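Alpha-11 giardin (PDB 2II2) is an annexin-family protein that binds calcium and probably phospholipid membranes, and may take part in parasite attachment and in organising the cytoskeleton. Local coordinates at residues A79-I84 with Q114-K119; D123-F128 with L144-N149. All blocks are in the same frame, centred on the assembly; numbering follows the deposited sequence.

Contact 1. Residues A79-I84 with Q114-K119; sequences ARVNVI and QAYKEK
The backbones of Val81 and Tyr116 come together with their CA atoms 5.7 Å apart, where the short helical segments 79-84 and 114-119 cross at -64° with 9.6 Å between their axes. Val81 does most of the work, its two methyls dividing three partners, Ala115, Tyr116 and Lys119. CG2 reaches the backbone of the other helix and sits 3.8 Å from Ala115 CB, with the amide N of Tyr116 equally near. CG1, anti to the backbone N (chi1 169°), turns to the aliphatic part of Lys119 and meets its CD at 3.7 Å. Lys119 thus lays its methylene chain over the valine, and further out its CE passes 3.8 Å from Asn82 OD1, the two side chains crossing at about a right angle. One turn on, Ile84 crosses Tyr116 at about a right angle, its CG2 3.8 Å from the tyrosine CE1. The ring carries its hydroxyl on to a hydrogen bond with Asp127, which ties down its far end. The Lys119 methylenes close the side next to Asn82, and the other carbon contacts run between Val81, Ala115, Ile84 and Tyr116. This is steeply crossed helix packing within the helical annexin fold, joining helix 76-89 to helix 106-120.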
# COMPACT_ATOMS: atom_id res chain seq x y z
N ALA A 79 -2.99 11.28 -1.97
CA ALA A 79 -2.36 10.18 -2.68
C ALA A 79 -3.28 8.96 -2.70
O ALA A 79 -3.47 8.31 -3.73
CB ALA A 79 -1.02 9.84 -2.04
N ARG A 80 -3.86 8.63 -1.55
CA ARG A 80 -4.78 7.49 -1.47
C ARG A 80 -5.99 7.68 -2.37
O ARG A 80 -6.40 6.73 -3.06
CB ARG A 80 -5.25 7.28 -0.03
CG ARG A 80 -4.16 6.76 0.92
CD ARG A 80 -4.77 6.46 2.26
NE ARG A 80 -3.74 6.38 3.29
CZ ARG A 80 -3.45 5.30 4.02
NH1 ARG A 80 -4.10 4.15 3.86
NH2 ARG A 80 -2.48 5.38 4.91
N VAL A 81 -6.58 8.88 -2.37
CA VAL A 81 -7.71 9.14 -3.27
C VAL A 81 -7.30 8.90 -4.73
O VAL A 81 -8.01 8.23 -5.49
CB VAL A 81 -8.23 10.58 -3.08
CG1 VAL A 81 -9.22 10.96 -4.19
CG2 VAL A 81 -8.88 10.74 -1.71
N ASN A 82 -6.14 9.43 -5.11
CA ASN A 82 -5.67 9.25 -6.49
C ASN A 82 -5.47 7.78 -6.85
O ASN A 82 -5.83 7.34 -7.93
CB ASN A 82 -4.43 10.11 -6.76
CG ASN A 82 -4.73 11.59 -6.62
OD1 ASN A 82 -5.89 12.00 -6.69
ND2 ASN A 82 -3.70 12.37 -6.40
N VAL A 83 -4.91 7.02 -5.93
CA VAL A 83 -4.68 5.59 -6.15
C VAL A 83 -6.01 4.87 -6.35
O VAL A 83 -6.13 4.03 -7.25
CB VAL A 83 -3.89 4.98 -4.96
CG1 VAL A 83 -3.92 3.45 -5.02
CG2 VAL A 83 -2.45 5.50 -4.95
N ILE A 84 -7.02 5.13 -5.52
CA ILE A 84 -8.33 4.47 -5.69
C ILE A 84 -8.94 4.81 -7.03
O ILE A 84 -9.42 3.93 -7.75
CB ILE A 84 -9.36 4.83 -4.58
CG1 ILE A 84 -8.88 4.32 -3.23
CG2 ILE A 84 -10.76 4.26 -4.90
CD1 ILE A 84 -8.77 2.82 -3.13
N GLN A 114 -13.92 11.06 3.43
CA GLN A 114 -14.26 12.47 3.33
C GLN A 114 -13.60 13.11 2.12
O GLN A 114 -14.25 13.83 1.37
CB GLN A 114 -13.88 13.20 4.60
CG GLN A 114 -14.74 12.80 5.79
CD GLN A 114 -14.22 13.32 7.12
OE1 GLN A 114 -13.02 13.55 7.30
NE2 GLN A 114 -15.12 13.48 8.07
N ALA A 115 -12.31 12.83 1.94
CA ALA A 115 -11.57 13.39 0.82
C ALA A 115 -12.06 12.87 -0.51
O ALA A 115 -12.09 13.60 -1.51
CB ALA A 115 -10.09 13.11 0.96
N TYR A 116 -12.41 11.58 -0.53
CA TYR A 116 -12.90 10.97 -1.75
C TYR A 116 -14.23 11.58 -2.18
O TYR A 116 -14.44 11.84 -3.36
CB TYR A 116 -13.01 9.46 -1.56
CG TYR A 116 -13.41 8.71 -2.79
CD1 TYR A 116 -12.45 8.15 -3.65
CD2 TYR A 116 -14.76 8.55 -3.11
CE1 TYR A 116 -12.83 7.46 -4.79
CE2 TYR A 116 -15.14 7.87 -4.24
CZ TYR A 116 -14.18 7.31 -5.07
OH TYR A 116 -14.55 6.59 -6.19
N LYS A 117 -15.13 11.78 -1.21
CA LYS A 117 -16.43 12.43 -1.46
C LYS A 117 -16.23 13.87 -1.93
O LYS A 117 -16.89 14.31 -2.87
CB LYS A 117 -17.30 12.38 -0.20
CG LYS A 117 -18.65 13.12 -0.26
CD LYS A 117 -19.52 12.69 -1.42
CE LYS A 117 -20.93 13.27 -1.27
NZ LYS A 117 -21.82 12.47 -0.39
N GLU A 118 -15.32 14.60 -1.29
CA GLU A 118 -15.06 15.99 -1.69
C GLU A 118 -14.50 16.04 -3.11
O GLU A 118 -14.86 16.92 -3.89
CB GLU A 118 -14.11 16.67 -0.69
CG GLU A 118 -13.73 18.12 -1.03
CD GLU A 118 -14.90 19.09 -0.96
OE1 GLU A 118 -15.84 18.88 -0.15
OE2 GLU A 118 -14.89 20.09 -1.72
N LYS A 119 -13.63 15.09 -3.46
CA LYS A 119 -12.97 15.12 -4.76
C LYS A 119 -13.88 14.67 -5.91
O LYS A 119 -13.92 15.29 -6.98
CB LYS A 119 -11.70 14.25 -4.75
CG LYS A 119 -11.03 14.12 -6.11
CD LYS A 119 -9.52 14.20 -6.02
CE LYS A 119 -8.86 14.33 -7.40
NZ LYS A 119 -9.36 15.50 -8.18

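Contact 2. Residues D123-F128 with L144-N149; sequences DLLQDF and LAIREN
Ile146 points its CD1 methyl into the helical segment 123-128, where Leu124, Leu125 and Phe128 receive it. With chi1 at 67°, CG1 is wedged between N and C of its own backbone, while chi2 of 168° extends the branch so that CD1 leads. That methyl lies 3.4 Å from Phe128 CD2 and 3.6 Å from CE2 of the same ring, meeting it obliquely. On the neighbouring turn it rests 3.6 Å from Leu125 CA, against the backbone, and 3.7 Å from Leu125 CD1; Leu124 CG is a looser neighbour. Leu124 also packs inside its own helix, placing CG 4.1 Å above one face of the Phe128 ring, toward the rim. Leu125 reaches past the isoleucine to Arg147, crossing it at about a right angle with CD1 3.8 Å from the arginine CG. Beyond a bend at chi3, Arg147 turns a guanidinium face to Leu144 CD2 in its own helix. Ile97 from helix 94-102 packs on Phe128, and Val101 on Ile146, continuing the apolar surface. Between the segments the chemistry is purely van der Waals: cohesion rests mainly on the fit of the Ile146 CD1 methyl, with Leu125-Arg147 packing beside it, and the arginine contributes hydrocarbon rather than charge.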
# COMPACT_ATOMS: atom_id res chain seq x y z
N ASP A 123 -19.78 9.09 -2.63
CA ASP A 123 -19.34 8.32 -1.48
C ASP A 123 -18.51 7.13 -1.95
O ASP A 123 -18.91 6.41 -2.86
CB ASP A 123 -20.53 7.80 -0.67
CG ASP A 123 -21.37 8.91 -0.05
OD1 ASP A 123 -20.83 10.00 0.23
OD2 ASP A 123 -22.58 8.68 0.18
N LEU A 124 -17.37 6.92 -1.30
CA LEU A 124 -16.53 5.77 -1.58
C LEU A 124 -17.29 4.45 -1.51
O LEU A 124 -17.20 3.63 -2.43
CB LEU A 124 -15.36 5.78 -0.57
CG LEU A 124 -14.36 4.64 -0.82
CD1 LEU A 124 -13.71 4.74 -2.17
CD2 LEU A 124 -13.26 4.65 0.26
N LEU A 125 -18.04 4.25 -0.43
CA LEU A 125 -18.79 3.01 -0.28
C LEU A 125 -19.80 2.82 -1.41
O LEU A 125 -19.96 1.71 -1.89
CB LEU A 125 -19.50 2.94 1.08
CG LEU A 125 -20.31 1.67 1.37
CD1 LEU A 125 -19.49 0.40 1.25
CD2 LEU A 125 -20.96 1.78 2.75
N GLN A 126 -20.44 3.90 -1.85
CA GLN A 126 -21.41 3.78 -2.95
C GLN A 126 -20.74 3.39 -4.28
O GLN A 126 -21.25 2.57 -5.05
CB GLN A 126 -22.23 5.06 -3.07
CG GLN A 126 -23.50 4.92 -3.90
CD GLN A 126 -24.45 3.85 -3.39
OE1 GLN A 126 -24.49 3.53 -2.20
NE2 GLN A 126 -25.24 3.31 -4.29
N ASP A 127 -19.55 3.96 -4.51
CA ASP A 127 -18.79 3.54 -5.68
C ASP A 127 -18.37 2.08 -5.57
O ASP A 127 -18.37 1.37 -6.59
CB ASP A 127 -17.58 4.46 -5.89
CG ASP A 127 -17.95 5.78 -6.58
OD1 ASP A 127 -19.12 5.97 -6.98
OD2 ASP A 127 -17.06 6.66 -6.68
N PHE A 128 -18.00 1.61 -4.38
CA PHE A 128 -17.76 0.17 -4.18
C PHE A 128 -19.01 -0.66 -4.48
O PHE A 128 -18.93 -1.67 -5.18
CB PHE A 128 -17.26 -0.13 -2.77
CG PHE A 128 -15.80 0.23 -2.54
CD1 PHE A 128 -15.04 0.98 -3.44
CD2 PHE A 128 -15.20 -0.17 -1.34
CE1 PHE A 128 -13.71 1.28 -3.17
CE2 PHE A 128 -13.88 0.12 -1.07
CZ PHE A 128 -13.14 0.85 -1.96
N LEU A 144 -15.88 -4.73 3.19
CA LEU A 144 -15.89 -4.87 4.65
C LEU A 144 -14.84 -4.00 5.32
O LEU A 144 -15.06 -3.52 6.43
CB LEU A 144 -15.80 -6.34 5.11
CG LEU A 144 -16.96 -7.23 4.65
CD1 LEU A 144 -16.80 -8.64 5.22
CD2 LEU A 144 -18.33 -6.65 4.98
N ALA A 145 -13.72 -3.76 4.65
CA ALA A 145 -12.69 -2.88 5.20
C ALA A 145 -13.26 -1.51 5.54
O ALA A 145 -12.88 -0.90 6.55
CB ALA A 145 -11.52 -2.72 4.22
N ILE A 146 -14.14 -0.99 4.69
CA ILE A 146 -14.67 0.33 4.93
C ILE A 146 -15.97 0.34 5.75
O ILE A 146 -16.31 1.36 6.33
CB ILE A 146 -14.70 1.20 3.64
CG1 ILE A 146 -15.71 0.67 2.63
CG2 ILE A 146 -13.25 1.39 3.04
CD1 ILE A 146 -15.98 1.67 1.47
N ARG A 147 -16.66 -0.79 5.84
CA ARG A 147 -17.93 -0.88 6.57
C ARG A 147 -17.79 -1.31 8.02
O ARG A 147 -18.57 -0.86 8.85
CB ARG A 147 -18.87 -1.86 5.86
CG ARG A 147 -19.53 -1.31 4.61
CD ARG A 147 -20.21 -2.41 3.80
NE ARG A 147 -20.87 -3.44 4.61
CZ ARG A 147 -21.17 -4.66 4.17
NH1 ARG A 147 -20.88 -5.04 2.92
NH2 ARG A 147 -21.76 -5.53 4.98
N GLU A 148 -16.84 -2.20 8.31
CA GLU A 148 -16.86 -2.91 9.58
C GLU A 148 -15.80 -2.43 10.54
O GLU A 148 -14.68 -2.09 10.14
CB GLU A 148 -16.65 -4.41 9.33
CG GLU A 148 -17.77 -5.07 8.56
CD GLU A 148 -18.99 -5.31 9.42
OE1 GLU A 148 -18.86 -5.25 10.66
OE2 GLU A 148 -20.07 -5.57 8.85
N ASN A 149 -16.15 -2.50 11.82
CA ASN A 149 -15.25 -2.13 12.90
C ASN A 149 -14.72 -3.37 13.59
O ASN A 149 -15.23 -4.49 13.39
CB ASN A 149 -15.97 -1.24 13.92
CG ASN A 149 -16.56 0.01 13.31
OD1 ASN A 149 -15.99 0.60 12.40
ND2 ASN A 149 -17.72 0.43 13.82

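Both contacts are partly buried and lie on the same side of the chain's centre, with centres about 13 Å apart, and they follow one another along the chain. Contact 1 joins helix 76-89 to helix 106-120, whereas contact 2 joins helix 124-131 to helix 137-147; none of the four is shared. Consecutive helices 106-120 and 124-131 couple them: Lys117 NZ forms a salt bridge to Asp123 OD1 at 2.7 Å, and Ile84 also packs on Leu124. Each has an apolar middle edged by the aliphatic part of a basic residue, Lys119 or Arg147. Contact 1 spreads its touches over both Val81 methyls and the Ile84 branch; contact 2 concentrates them on one isoleucine tip.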